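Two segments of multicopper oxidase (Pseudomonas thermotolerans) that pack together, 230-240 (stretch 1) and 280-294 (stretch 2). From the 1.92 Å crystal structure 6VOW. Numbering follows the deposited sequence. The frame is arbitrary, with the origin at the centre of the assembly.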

# COMPACT_ATOMS: atom_id res chain seq x y z
N VAL A 230 -5.62 -2.15 -9.58
CA VAL A 230 -7.01 -2.17 -9.17
C VAL A 230 -7.37 -1.28 -7.95
O VAL A 230 -6.65 -1.16 -7.04
CB VAL A 230 -7.52 -3.60 -9.03
CG1 VAL A 230 -8.94 -3.63 -8.53
CG2 VAL A 230 -7.44 -4.30 -10.37
N THR A 231 -8.47 -0.57 -8.03
CA THR A 231 -9.11 0.01 -6.87
C THR A 231 -10.34 -0.83 -6.50
O THR A 231 -11.26 -0.86 -7.25
CB THR A 231 -9.53 1.41 -7.18
OG1 THR A 231 -8.35 2.21 -7.26
CG2 THR A 231 -10.40 1.94 -6.09
N TYR A 232 -10.32 -1.48 -5.35
CA TYR A 232 -11.41 -2.31 -4.89
C TYR A 232 -12.41 -1.44 -4.14
O TYR A 232 -12.07 -0.76 -3.19
CB TYR A 232 -10.89 -3.35 -3.99
CG TYR A 232 -9.86 -4.18 -4.64
CD1 TYR A 232 -10.19 -5.20 -5.53
CD2 TYR A 232 -8.50 -4.00 -4.33
CE1 TYR A 232 -9.19 -5.95 -6.14
CE2 TYR A 232 -7.53 -4.78 -4.89
CZ TYR A 232 -7.88 -5.74 -5.80
OH TYR A 232 -6.86 -6.47 -6.37
N ARG A 233 -13.65 -1.46 -4.64
CA ARG A 233 -14.77 -0.67 -4.08
C ARG A 233 -15.34 -1.51 -3.01
O ARG A 233 -16.32 -2.22 -3.18
CB ARG A 233 -15.79 -0.35 -5.16
CG ARG A 233 -15.15 0.52 -6.23
CD ARG A 233 -16.15 1.20 -7.17
NE ARG A 233 -17.16 0.29 -7.75
CZ ARG A 233 -16.90 -0.73 -8.59
NH1 ARG A 233 -15.65 -1.06 -8.96
NH2 ARG A 233 -17.94 -1.46 -9.05
N LEU A 234 -14.63 -1.52 -1.91
CA LEU A 234 -14.92 -2.50 -0.84
C LEU A 234 -16.19 -2.18 -0.15
O LEU A 234 -16.47 -1.04 0.21
CB LEU A 234 -13.81 -2.49 0.24
CG LEU A 234 -12.40 -2.97 -0.08
CD1 LEU A 234 -11.55 -2.86 1.18
CD2 LEU A 234 -12.38 -4.39 -0.59
N ASN A 235 -16.96 -3.20 0.09
CA ASN A 235 -18.25 -3.03 0.73
C ASN A 235 -18.47 -4.35 1.38
O ASN A 235 -17.88 -5.34 0.92
CB ASN A 235 -19.33 -2.60 -0.29
CG ASN A 235 -19.55 -3.61 -1.37
OD1 ASN A 235 -18.93 -3.56 -2.44
ND2 ASN A 235 -20.44 -4.53 -1.11
N LEU A 236 -19.20 -4.35 2.50
CA LEU A 236 -19.44 -5.63 3.27
C LEU A 236 -20.91 -5.66 3.73
O LEU A 236 -21.23 -5.35 4.87
CB LEU A 236 -18.48 -5.70 4.47
CG LEU A 236 -17.99 -7.04 5.05
CD1 LEU A 236 -17.31 -6.71 6.39
CD2 LEU A 236 -19.06 -8.07 5.22
N PRO A 237 -21.83 -6.02 2.81
CA PRO A 237 -23.22 -5.74 3.15
C PRO A 237 -23.66 -6.53 4.30
O PRO A 237 -23.28 -7.67 4.39
CB PRO A 237 -24.01 -6.18 1.90
CG PRO A 237 -23.00 -6.53 0.88
CD PRO A 237 -21.70 -6.77 1.55
N GLY A 238 -24.42 -5.94 5.21
CA GLY A 238 -24.92 -6.75 6.36
C GLY A 238 -24.17 -6.56 7.67
O GLY A 238 -24.76 -6.41 8.70
N ALA A 239 -22.85 -6.58 7.64
CA ALA A 239 -22.07 -6.61 8.88
C ALA A 239 -21.94 -5.20 9.37
O ALA A 239 -22.05 -4.26 8.57
CB ALA A 239 -20.69 -7.18 8.62
N GLU A 240 -21.75 -5.03 10.68
CA GLU A 240 -21.38 -3.71 11.27
C GLU A 240 -19.91 -3.63 11.10
O GLU A 240 -19.21 -4.44 11.71
CB GLU A 240 -21.55 -3.66 12.78
CG GLU A 240 -22.88 -3.25 13.30
CD GLU A 240 -22.73 -3.03 14.77
OE1 GLU A 240 -22.56 -4.07 15.47
OE2 GLU A 240 -22.70 -1.83 15.19
N GLU A 280 -22.62 -15.82 7.17
CA GLU A 280 -21.59 -15.79 6.16
C GLU A 280 -21.85 -14.45 5.53
O GLU A 280 -23.00 -14.12 5.19
CB GLU A 280 -21.82 -16.94 5.21
CG GLU A 280 -20.95 -16.96 4.01
CD GLU A 280 -21.60 -17.59 2.76
OE1 GLU A 280 -21.72 -16.91 1.67
OE2 GLU A 280 -21.97 -18.79 2.86
N LEU A 281 -20.81 -13.63 5.51
CA LEU A 281 -20.93 -12.30 4.98
C LEU A 281 -19.99 -12.20 3.82
O LEU A 281 -18.88 -12.79 3.85
CB LEU A 281 -20.48 -11.28 6.01
CG LEU A 281 -21.26 -11.04 7.31
CD1 LEU A 281 -22.35 -12.05 7.58
CD2 LEU A 281 -20.25 -10.97 8.46
N PRO A 282 -20.38 -11.42 2.81
CA PRO A 282 -19.47 -11.35 1.66
C PRO A 282 -18.72 -10.05 1.67
O PRO A 282 -19.31 -8.98 1.81
CB PRO A 282 -20.44 -11.48 0.48
CG PRO A 282 -21.80 -11.07 1.03
CD PRO A 282 -21.67 -10.79 2.47
N LEU A 283 -17.40 -10.12 1.60
CA LEU A 283 -16.62 -8.94 1.39
C LEU A 283 -16.57 -8.76 -0.12
O LEU A 283 -16.27 -9.71 -0.83
CB LEU A 283 -15.22 -9.09 2.02
CG LEU A 283 -14.30 -7.90 1.79
CD1 LEU A 283 -14.75 -6.71 2.60
CD2 LEU A 283 -12.92 -8.29 2.12
N ARG A 284 -16.85 -7.57 -0.62
CA ARG A 284 -17.02 -7.39 -2.03
C ARG A 284 -16.27 -6.26 -2.61
O ARG A 284 -16.09 -5.18 -1.98
CB ARG A 284 -18.52 -7.09 -2.33
CG ARG A 284 -19.37 -8.25 -1.86
CD ARG A 284 -20.80 -8.30 -2.36
NE ARG A 284 -21.44 -7.02 -2.28
CZ ARG A 284 -22.55 -6.68 -2.92
NH1 ARG A 284 -23.23 -7.54 -3.64
NH2 ARG A 284 -23.03 -5.46 -2.75
N ASN A 285 -15.91 -6.48 -3.87
CA ASN A 285 -15.54 -5.39 -4.75
C ASN A 285 -16.74 -5.04 -5.69
O ASN A 285 -17.02 -5.77 -6.61
CB ASN A 285 -14.32 -5.82 -5.56
CG ASN A 285 -13.93 -4.79 -6.52
OD1 ASN A 285 -14.28 -3.66 -6.35
ND2 ASN A 285 -13.34 -5.19 -7.59
N GLY A 286 -17.45 -3.93 -5.42
CA GLY A 286 -18.79 -3.71 -5.94
C GLY A 286 -19.66 -4.94 -5.73
O GLY A 286 -19.84 -5.34 -4.64
N PRO A 287 -20.16 -5.57 -6.82
CA PRO A 287 -21.04 -6.75 -6.69
C PRO A 287 -20.25 -8.06 -6.65
O PRO A 287 -20.81 -9.16 -6.53
CB PRO A 287 -21.86 -6.66 -7.98
CG PRO A 287 -20.92 -6.08 -9.00
CD PRO A 287 -20.12 -5.07 -8.22
N LEU A 288 -18.95 -7.96 -6.78
CA LEU A 288 -18.13 -9.15 -6.87
C LEU A 288 -17.61 -9.51 -5.48
O LEU A 288 -17.04 -8.66 -4.80
CB LEU A 288 -16.94 -8.87 -7.81
CG LEU A 288 -17.30 -8.49 -9.24
CD1 LEU A 288 -16.04 -8.12 -9.99
CD2 LEU A 288 -18.07 -9.63 -9.95
N ARG A 289 -17.76 -10.78 -5.10
CA ARG A 289 -17.19 -11.28 -3.85
C ARG A 289 -15.70 -11.41 -4.00
O ARG A 289 -15.21 -12.07 -4.91
CB ARG A 289 -17.70 -12.65 -3.46
CG ARG A 289 -19.17 -12.80 -3.30
CD ARG A 289 -19.51 -14.21 -3.85
NE ARG A 289 -19.83 -15.20 -2.82
CZ ARG A 289 -19.95 -16.49 -3.04
NH1 ARG A 289 -19.70 -17.01 -4.22
NH2 ARG A 289 -20.27 -17.31 -2.03
N LEU A 290 -15.01 -10.81 -3.05
CA LEU A 290 -13.57 -10.94 -2.86
C LEU A 290 -13.30 -12.10 -1.90
O LEU A 290 -12.36 -12.87 -2.05
CB LEU A 290 -13.10 -9.66 -2.22
CG LEU A 290 -13.11 -8.42 -3.12
CD1 LEU A 290 -12.76 -7.13 -2.35
CD2 LEU A 290 -12.17 -8.74 -4.26
N ALA A 291 -14.16 -12.22 -0.92
CA ALA A 291 -14.03 -13.18 0.14
C ALA A 291 -15.36 -13.23 0.83
O ALA A 291 -16.12 -12.29 0.82
CB ALA A 291 -12.96 -12.76 1.16
N THR A 292 -15.54 -14.34 1.49
CA THR A 292 -16.60 -14.64 2.35
C THR A 292 -16.07 -14.85 3.80
O THR A 292 -15.19 -15.65 4.03
CB THR A 292 -17.26 -15.93 1.82
OG1 THR A 292 -17.73 -15.68 0.49
CG2 THR A 292 -18.39 -16.23 2.58
N LEU A 293 -16.71 -14.18 4.75
CA LEU A 293 -16.40 -14.24 6.17
C LEU A 293 -17.49 -15.04 6.80
O LEU A 293 -18.62 -14.57 6.86
CB LEU A 293 -16.43 -12.84 6.77
CG LEU A 293 -15.50 -11.85 6.12
CD1 LEU A 293 -15.65 -10.60 6.95
CD2 LEU A 293 -14.07 -12.30 6.07
N LYS A 294 -17.14 -16.26 7.19
CA LYS A 294 -18.05 -17.18 7.83
C LYS A 294 -17.86 -17.01 9.28
O LYS A 294 -16.76 -17.23 9.78
CB LYS A 294 -17.76 -18.65 7.44
CG LYS A 294 -18.74 -19.67 8.02
CD LYS A 294 -18.74 -21.02 7.25
CE LYS A 294 -17.76 -22.06 7.84
NZ LYS A 294 -17.12 -22.94 6.81

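What holds the two backbones together? Strand 232-235 runs antiparallel to strand 280-285, their directions 152° apart, and a short ladder of hydrogen bonds joins them. Asn-235 and Arg-284 form the hydrogen-bonded pair: Asn-235 N donates to Arg-284 O at 3.0 Å, and Arg-284 N donates to Asn-235 O at 2.9 Å. Next along, Leu-234 and Asn-285 form a non-hydrogen-bonded pair, where Leu-234 CA lies 3.1 Å from Arg-284 O in a CA-H...O contact. Gly-286 N then donates to Arg-233 O at 3.0 Å, carrying the ladder just past the end of strand 280-285.

How does a side chain extend this ladder? The CA-to-CB bond of Asn-285 points to the face of the sheet that carries Leu-234, but the end of the side chain comes nearer to stretch 1, and its OD1 accepts a hydrogen bond from Arg-233 N at 2.9 Å. The same amide lies beside Tyr-232, with Asn-285 ND2 at the edge of the ring, 3.8 Å from Tyr-232 CD1. Asn-285 also opens a type II' turn that ends at Leu-288, with Leu-288 N donating to Asn-285 O at 2.9 Å and Asn-285 N to Leu-288 O at 2.6 Å.

Where do the arginines and the turn glycine fit? The Arg-233 guanidinium lies with one face over Gly-286 CA. A CB on Gly-286 would clash with Arg-233 NH2 and with Pro-287 CD, and the positive phi of 48° also favours glycine here. Across the contact, Pro-237 CG sits over one face of the Arg-284 guanidinium, 3.6 Å from Arg-284 NE, so the flat charged group packs against an aliphatic ring. The Asn-235 side chain lies at the edge of that guanidinium, but its amide is probably turned over in the model, which leaves its polar contacts open.

What fills the apolar part of the contact? Leu-234 CD2 meets Leu-290 CD1 at 3.3 Å, a tight approach for two methyl groups. Leu-236 touches three leucines: its CD2 is 3.6 Å from Leu-281 CB, its CG is 4.1 Å from Leu-283 CD1, and its CD1 is 4.3 Å from Leu-293 CD1. Leu-281 and Leu-293 are themselves paired by two backbone hydrogen bonds, so Leu-236 packs against neighbouring strands of one hairpin. Farther along, Ala-239 CB rests 3.8 Å from Leu-281 CD2, and Pro-237 CD lies 3.3 Å from Pro-282 O, a carbonyl buried here without a hydrogen-bonding partner.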